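PDB 6K97: fusion DH from Streptomyces sp. MJ635-86F5, which probably dehydrates polyketide intermediates in cremimycin biosynthesis, here as an engineered fusion of a split dehydratase domain with a double hot dog fold. Local coordinates for residues A89-T101 with F274-H286. Numbering follows the deposited sequence.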
loop_
_atom_site.group_PDB
_atom_site.type_symbol
_atom_site.label_atom_id
_atom_site.label_comp_id
_atom_site.label_asym_id
_atom_site.label_seq_id
_atom_site.Cartn_x
_atom_site.Cartn_y
_atom_site.Cartn_z
ATOM N N ALA A 89 -7.410 6.515 10.496
ATOM C CA ALA A 89 -6.537 6.063 11.598
ATOM C C ALA A 89 -6.983 6.475 12.994
ATOM O O ALA A 89 -6.226 6.301 13.927
ATOM C CB ALA A 89 -5.136 6.581 11.376
ATOM N N GLY A 90 -8.159 7.067 13.163
ATOM C CA GLY A 90 -8.606 7.406 14.525
ATOM C C GLY A 90 -7.889 8.588 15.203
ATOM O O GLY A 90 -7.937 8.710 16.438
ATOM N N CYS A 91 -7.307 9.517 14.443
ATOM C CA CYS A 91 -6.680 10.702 15.085
ATOM C C CYS A 91 -7.519 11.969 14.977
ATOM O O CYS A 91 -8.093 12.262 13.945
ATOM C CB CYS A 91 -5.291 10.975 14.505
ATOM S SG CYS A 91 -4.131 9.619 14.599
ATOM N N ASP A 92 -7.527 12.765 16.031
ATOM C CA ASP A 92 -8.399 13.975 16.111
ATOM C C ASP A 92 -7.858 15.199 15.408
ATOM O O ASP A 92 -8.569 16.168 15.193
ATOM C CB ASP A 92 -8.611 14.357 17.584
ATOM C CG ASP A 92 -9.442 13.317 18.367
ATOM O OD1 ASP A 92 -10.270 12.599 17.746
ATOM O OD2 ASP A 92 -9.252 13.256 19.609
ATOM N N GLU A 93 -6.600 15.165 15.014
ATOM C CA GLU A 93 -5.907 16.401 14.698
ATOM C C GLU A 93 -4.764 16.136 13.729
ATOM O O GLU A 93 -4.093 15.067 13.807
ATOM C CB GLU A 93 -5.339 16.898 16.007
ATOM C CG GLU A 93 -4.612 18.187 15.915
ATOM C CD GLU A 93 -4.091 18.675 17.245
ATOM O OE1 GLU A 93 -2.978 18.185 17.684
ATOM O OE2 GLU A 93 -4.809 19.532 17.818
ATOM N N ILE A 94 -4.546 17.065 12.803
ATOM C CA ILE A 94 -3.255 17.161 12.148
ATOM C C ILE A 94 -2.501 18.069 13.090
ATOM O O ILE A 94 -2.882 19.183 13.331
ATOM C CB ILE A 94 -3.314 17.792 10.767
ATOM C CG1 ILE A 94 -4.255 17.017 9.867
ATOM C CG2 ILE A 94 -1.936 17.872 10.138
ATOM C CD1 ILE A 94 -4.593 17.790 8.617
ATOM N N THR A 95 -1.441 17.547 13.660
ATOM C CA THR A 95 -0.715 18.230 14.694
ATOM C C THR A 95 0.169 19.212 14.025
ATOM O O THR A 95 0.265 20.329 14.448
ATOM C CB THR A 95 0.090 17.232 15.560
ATOM O OG1 THR A 95 -0.839 16.582 16.427
ATOM C CG2 THR A 95 1.093 17.935 16.421
ATOM N N GLU A 96 0.802 18.791 12.943
ATOM C CA GLU A 96 1.687 19.704 12.244
ATOM C C GLU A 96 1.905 19.156 10.838
ATOM O O GLU A 96 1.927 17.941 10.643
ATOM C CB GLU A 96 2.967 19.930 13.124
ATOM C CG GLU A 96 4.232 20.014 12.330
ATOM C CD GLU A 96 4.826 18.666 12.077
ATOM O OE1 GLU A 96 4.429 17.620 12.670
ATOM O OE2 GLU A 96 5.737 18.699 11.248
ATOM N N LEU A 97 1.964 20.055 9.862
ATOM C CA LEU A 97 2.154 19.693 8.464
ATOM C C LEU A 97 2.976 20.736 7.768
ATOM O O LEU A 97 2.650 21.924 7.847
ATOM C CB LEU A 97 0.821 19.576 7.716
ATOM C CG LEU A 97 0.915 18.930 6.299
ATOM C CD1 LEU A 97 1.167 17.404 6.376
ATOM C CD2 LEU A 97 -0.344 19.211 5.474
ATOM N N VAL A 98 3.988 20.281 7.018
ATOM C CA VAL A 98 4.869 21.156 6.284
ATOM C C VAL A 98 4.938 20.725 4.829
ATOM O O VAL A 98 5.150 19.546 4.525
ATOM C CB VAL A 98 6.283 21.062 6.877
ATOM C CG1 VAL A 98 7.245 21.970 6.158
ATOM C CG2 VAL A 98 6.274 21.384 8.366
ATOM N N LEU A 99 4.793 21.685 3.923
ATOM C CA LEU A 99 4.838 21.473 2.481
ATOM C C LEU A 99 6.221 21.755 1.914
ATOM O O LEU A 99 6.884 22.667 2.344
ATOM C CB LEU A 99 3.862 22.433 1.842
ATOM C CG LEU A 99 2.502 22.470 2.538
ATOM C CD1 LEU A 99 1.595 23.464 1.826
ATOM C CD2 LEU A 99 1.856 21.108 2.565
ATOM N N HIS A 100 6.669 20.949 0.979
ATOM C CA HIS A 100 7.997 21.023 0.424
ATOM C C HIS A 100 7.848 21.248 -1.095
ATOM O O HIS A 100 7.215 22.188 -1.500
ATOM C CB HIS A 100 8.732 19.687 0.685
ATOM C CG HIS A 100 8.788 19.298 2.128
ATOM N ND1 HIS A 100 9.540 19.984 3.056
ATOM C CD2 HIS A 100 8.172 18.307 2.807
ATOM C CE1 HIS A 100 9.376 19.443 4.246
ATOM N NE2 HIS A 100 8.541 18.432 4.123
ATOM N N THR A 101 8.322 20.318 -1.932
ATOM C CA THR A 101 8.222 20.480 -3.374
ATOM C C THR A 101 6.761 20.445 -3.873
ATOM O O THR A 101 5.967 19.624 -3.457
ATOM C CB THR A 101 9.065 19.375 -4.060
ATOM O OG1 THR A 101 10.395 19.392 -3.498
ATOM C CG2 THR A 101 9.198 19.602 -5.598
ATOM N N PHE A 274 3.594 34.645 -1.849
ATOM C CA PHE A 274 3.568 34.100 -0.506
ATOM C C PHE A 274 2.579 32.991 -0.538
ATOM O O PHE A 274 1.447 33.198 -0.950
ATOM C CB PHE A 274 3.129 35.162 0.488
ATOM C CG PHE A 274 4.259 36.060 0.962
ATOM C CD1 PHE A 274 4.583 37.225 0.279
ATOM C CD2 PHE A 274 4.994 35.735 2.111
ATOM C CE1 PHE A 274 5.601 38.064 0.717
ATOM C CE2 PHE A 274 6.031 36.565 2.555
ATOM C CZ PHE A 274 6.341 37.734 1.844
ATOM N N LEU A 275 3.021 31.800 -0.172
ATOM C CA LEU A 275 2.178 30.603 -0.115
ATOM C C LEU A 275 2.262 29.934 1.256
ATOM O O LEU A 275 3.257 30.111 1.974
ATOM C CB LEU A 275 2.671 29.573 -1.132
ATOM C CG LEU A 275 2.578 29.929 -2.611
ATOM C CD1 LEU A 275 3.170 28.806 -3.465
ATOM C CD2 LEU A 275 1.135 30.231 -3.005
ATOM N N PRO A 276 1.249 29.118 1.597
ATOM C CA PRO A 276 1.315 28.334 2.812
ATOM C C PRO A 276 2.429 27.350 2.735
ATOM O O PRO A 276 2.647 26.788 1.680
ATOM C CB PRO A 276 -0.037 27.606 2.853
ATOM C CG PRO A 276 -0.970 28.518 2.103
ATOM C CD PRO A 276 -0.101 29.083 0.990
ATOM N N PHE A 277 3.176 27.185 3.822
ATOM C CA PHE A 277 4.178 26.098 3.900
ATOM C C PHE A 277 4.052 25.293 5.184
ATOM O O PHE A 277 4.677 24.291 5.270
ATOM C CB PHE A 277 5.618 26.556 3.760
ATOM C CG PHE A 277 6.196 27.209 4.980
ATOM C CD1 PHE A 277 5.969 28.576 5.244
ATOM C CD2 PHE A 277 7.031 26.519 5.847
ATOM C CE1 PHE A 277 6.538 29.194 6.346
ATOM C CE2 PHE A 277 7.624 27.167 6.955
ATOM C CZ PHE A 277 7.347 28.471 7.219
ATOM N N ALA A 278 3.380 25.797 6.217
ATOM C CA ALA A 278 3.330 25.051 7.492
ATOM C C ALA A 278 2.010 25.324 8.183
ATOM O O ALA A 278 1.521 26.445 8.176
ATOM C CB ALA A 278 4.490 25.386 8.412
ATOM N N LEU A 279 1.401 24.274 8.698
ATOM C CA LEU A 279 0.133 24.371 9.389
ATOM C C LEU A 279 0.325 23.646 10.702
ATOM O O LEU A 279 1.059 22.699 10.748
ATOM C CB LEU A 279 -0.979 23.706 8.563
ATOM C CG LEU A 279 -1.418 24.477 7.333
ATOM C CD1 LEU A 279 -0.755 23.933 6.092
ATOM C CD2 LEU A 279 -2.928 24.435 7.147
ATOM N N ARG A 280 -0.385 24.080 11.737
ATOM C CA ARG A 280 -0.362 23.479 13.080
ATOM C C ARG A 280 -1.768 23.368 13.640
ATOM O O ARG A 280 -2.523 24.347 13.603
ATOM C CB ARG A 280 0.387 24.358 14.051
ATOM C CG ARG A 280 1.873 24.479 13.821
ATOM C CD ARG A 280 2.435 25.580 14.751
ATOM N NE ARG A 280 3.873 25.704 14.554
ATOM C CZ ARG A 280 4.769 24.818 14.989
ATOM N NH1 ARG A 280 6.062 25.005 14.751
ATOM N NH2 ARG A 280 4.395 23.746 15.668
ATOM N N ARG A 281 -2.089 22.201 14.210
ATOM C CA ARG A 281 -3.342 22.006 14.952
ATOM C C ARG A 281 -4.592 22.213 14.082
ATOM O O ARG A 281 -5.458 23.068 14.354
ATOM C CB ARG A 281 -3.363 22.842 16.247
ATOM C CG ARG A 281 -2.527 22.200 17.368
ATOM C CD ARG A 281 -2.006 23.149 18.471
ATOM N NE ARG A 281 -2.860 24.333 18.753
ATOM C CZ ARG A 281 -2.562 25.633 18.516
ATOM N NH1 ARG A 281 -3.457 26.561 18.860
ATOM N NH2 ARG A 281 -1.398 26.029 17.966
ATOM N N VAL A 282 -4.669 21.422 13.011
ATOM C CA VAL A 282 -5.861 21.407 12.151
ATOM C C VAL A 282 -6.830 20.325 12.667
ATOM O O VAL A 282 -6.445 19.176 12.774
ATOM C CB VAL A 282 -5.512 21.098 10.702
ATOM C CG1 VAL A 282 -6.726 21.242 9.856
ATOM C CG2 VAL A 282 -4.455 22.048 10.198
ATOM N N ARG A 283 -8.024 20.736 13.078
ATOM C CA ARG A 283 -9.008 19.876 13.720
ATOM C C ARG A 283 -10.331 20.154 13.042
ATOM O O ARG A 283 -10.760 21.288 13.013
ATOM C CB ARG A 283 -9.118 20.218 15.198
ATOM C CG ARG A 283 -10.028 19.244 15.972
ATOM C CD ARG A 283 -10.176 19.545 17.466
ATOM N NE ARG A 283 -9.316 18.663 18.272
ATOM C CZ ARG A 283 -8.044 18.919 18.577
ATOM N NH1 ARG A 283 -7.456 20.044 18.158
ATOM N NH2 ARG A 283 -7.352 18.043 19.287
ATOM N N VAL A 284 -10.899 19.150 12.375
ATOM C CA VAL A 284 -12.188 19.258 11.741
ATOM C C VAL A 284 -13.202 18.624 12.659
ATOM O O VAL A 284 -12.988 17.503 13.045
ATOM C CB VAL A 284 -12.240 18.484 10.461
ATOM C CG1 VAL A 284 -13.623 18.549 9.857
ATOM C CG2 VAL A 284 -11.261 19.081 9.491
ATOM N N HIS A 285 -14.290 19.332 13.007
ATOM C CA HIS A 285 -15.318 18.767 13.912
ATOM C C HIS A 285 -16.472 18.124 13.118
ATOM O O HIS A 285 -17.147 17.246 13.622
ATOM C CB HIS A 285 -15.864 19.831 14.887
ATOM C CG HIS A 285 -14.800 20.641 15.562
ATOM N ND1 HIS A 285 -14.215 20.263 16.749
ATOM C CD2 HIS A 285 -14.175 21.781 15.182
ATOM C CE1 HIS A 285 -13.307 21.157 17.096
ATOM N NE2 HIS A 285 -13.243 22.072 16.145
ATOM N N HIS A 286 -16.737 18.585 11.897
ATOM C CA HIS A 286 -17.766 17.969 11.022
ATOM C C HIS A 286 -17.329 18.096 9.552
ATOM O O HIS A 286 -16.909 19.110 9.130
ATOM C CB HIS A 286 -19.115 18.652 11.199
ATOM C CG HIS A 286 -19.684 18.512 12.566
ATOM N ND1 HIS A 286 -19.656 19.535 13.497
ATOM C CD2 HIS A 286 -20.249 17.459 13.185
ATOM C CE1 HIS A 286 -20.244 19.143 14.605
ATOM N NE2 HIS A 286 -20.618 17.890 14.440
#
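Ile94 and Val282 form a hydrogen-bonded antiparallel pair, their branched side chains lying side by side with the two CB atoms 4.0 Å apart. Beta-branched residues suit this buried face, which Leu97 and Leu279 continue. Between those leucines Leu279 N bonds to Leu97 O (2.8 Å), and Leu97 N returns one to Leu279 O. A G1 bulge at Arg281 and Val282, both facing Ile94, interrupts the ladder; Arg281 takes positive phi (61°), and its N bonds to Thr95 O from above the carbonyl plane. Glu93 is buried too: with chi1 at -178° its extended chain carries OE2 to Arg283 NH1, a 2.7 Å salt bridge tilted out of the carboxylate plane, while Thr95 OG1 holds OE1.

The opposite face is looser. Val98 and Ala278 pair there, but exposed Arg280 and Arg281 suit its solvent side; Arg281 CG lies 3.5 Å from Glu93 OE2 before the chain bends away. Glu96 OE1 is hydrogen-bonded to Ser147 OG.

In this engineered chain strand 93-99 belongs to the first dehydratase part and strand 274-284 to the second, the predicted C-terminal hot dog. Helix 75-88 packs on Ile94 and Leu279, while strands 141-149 and 315-327 flank the pair.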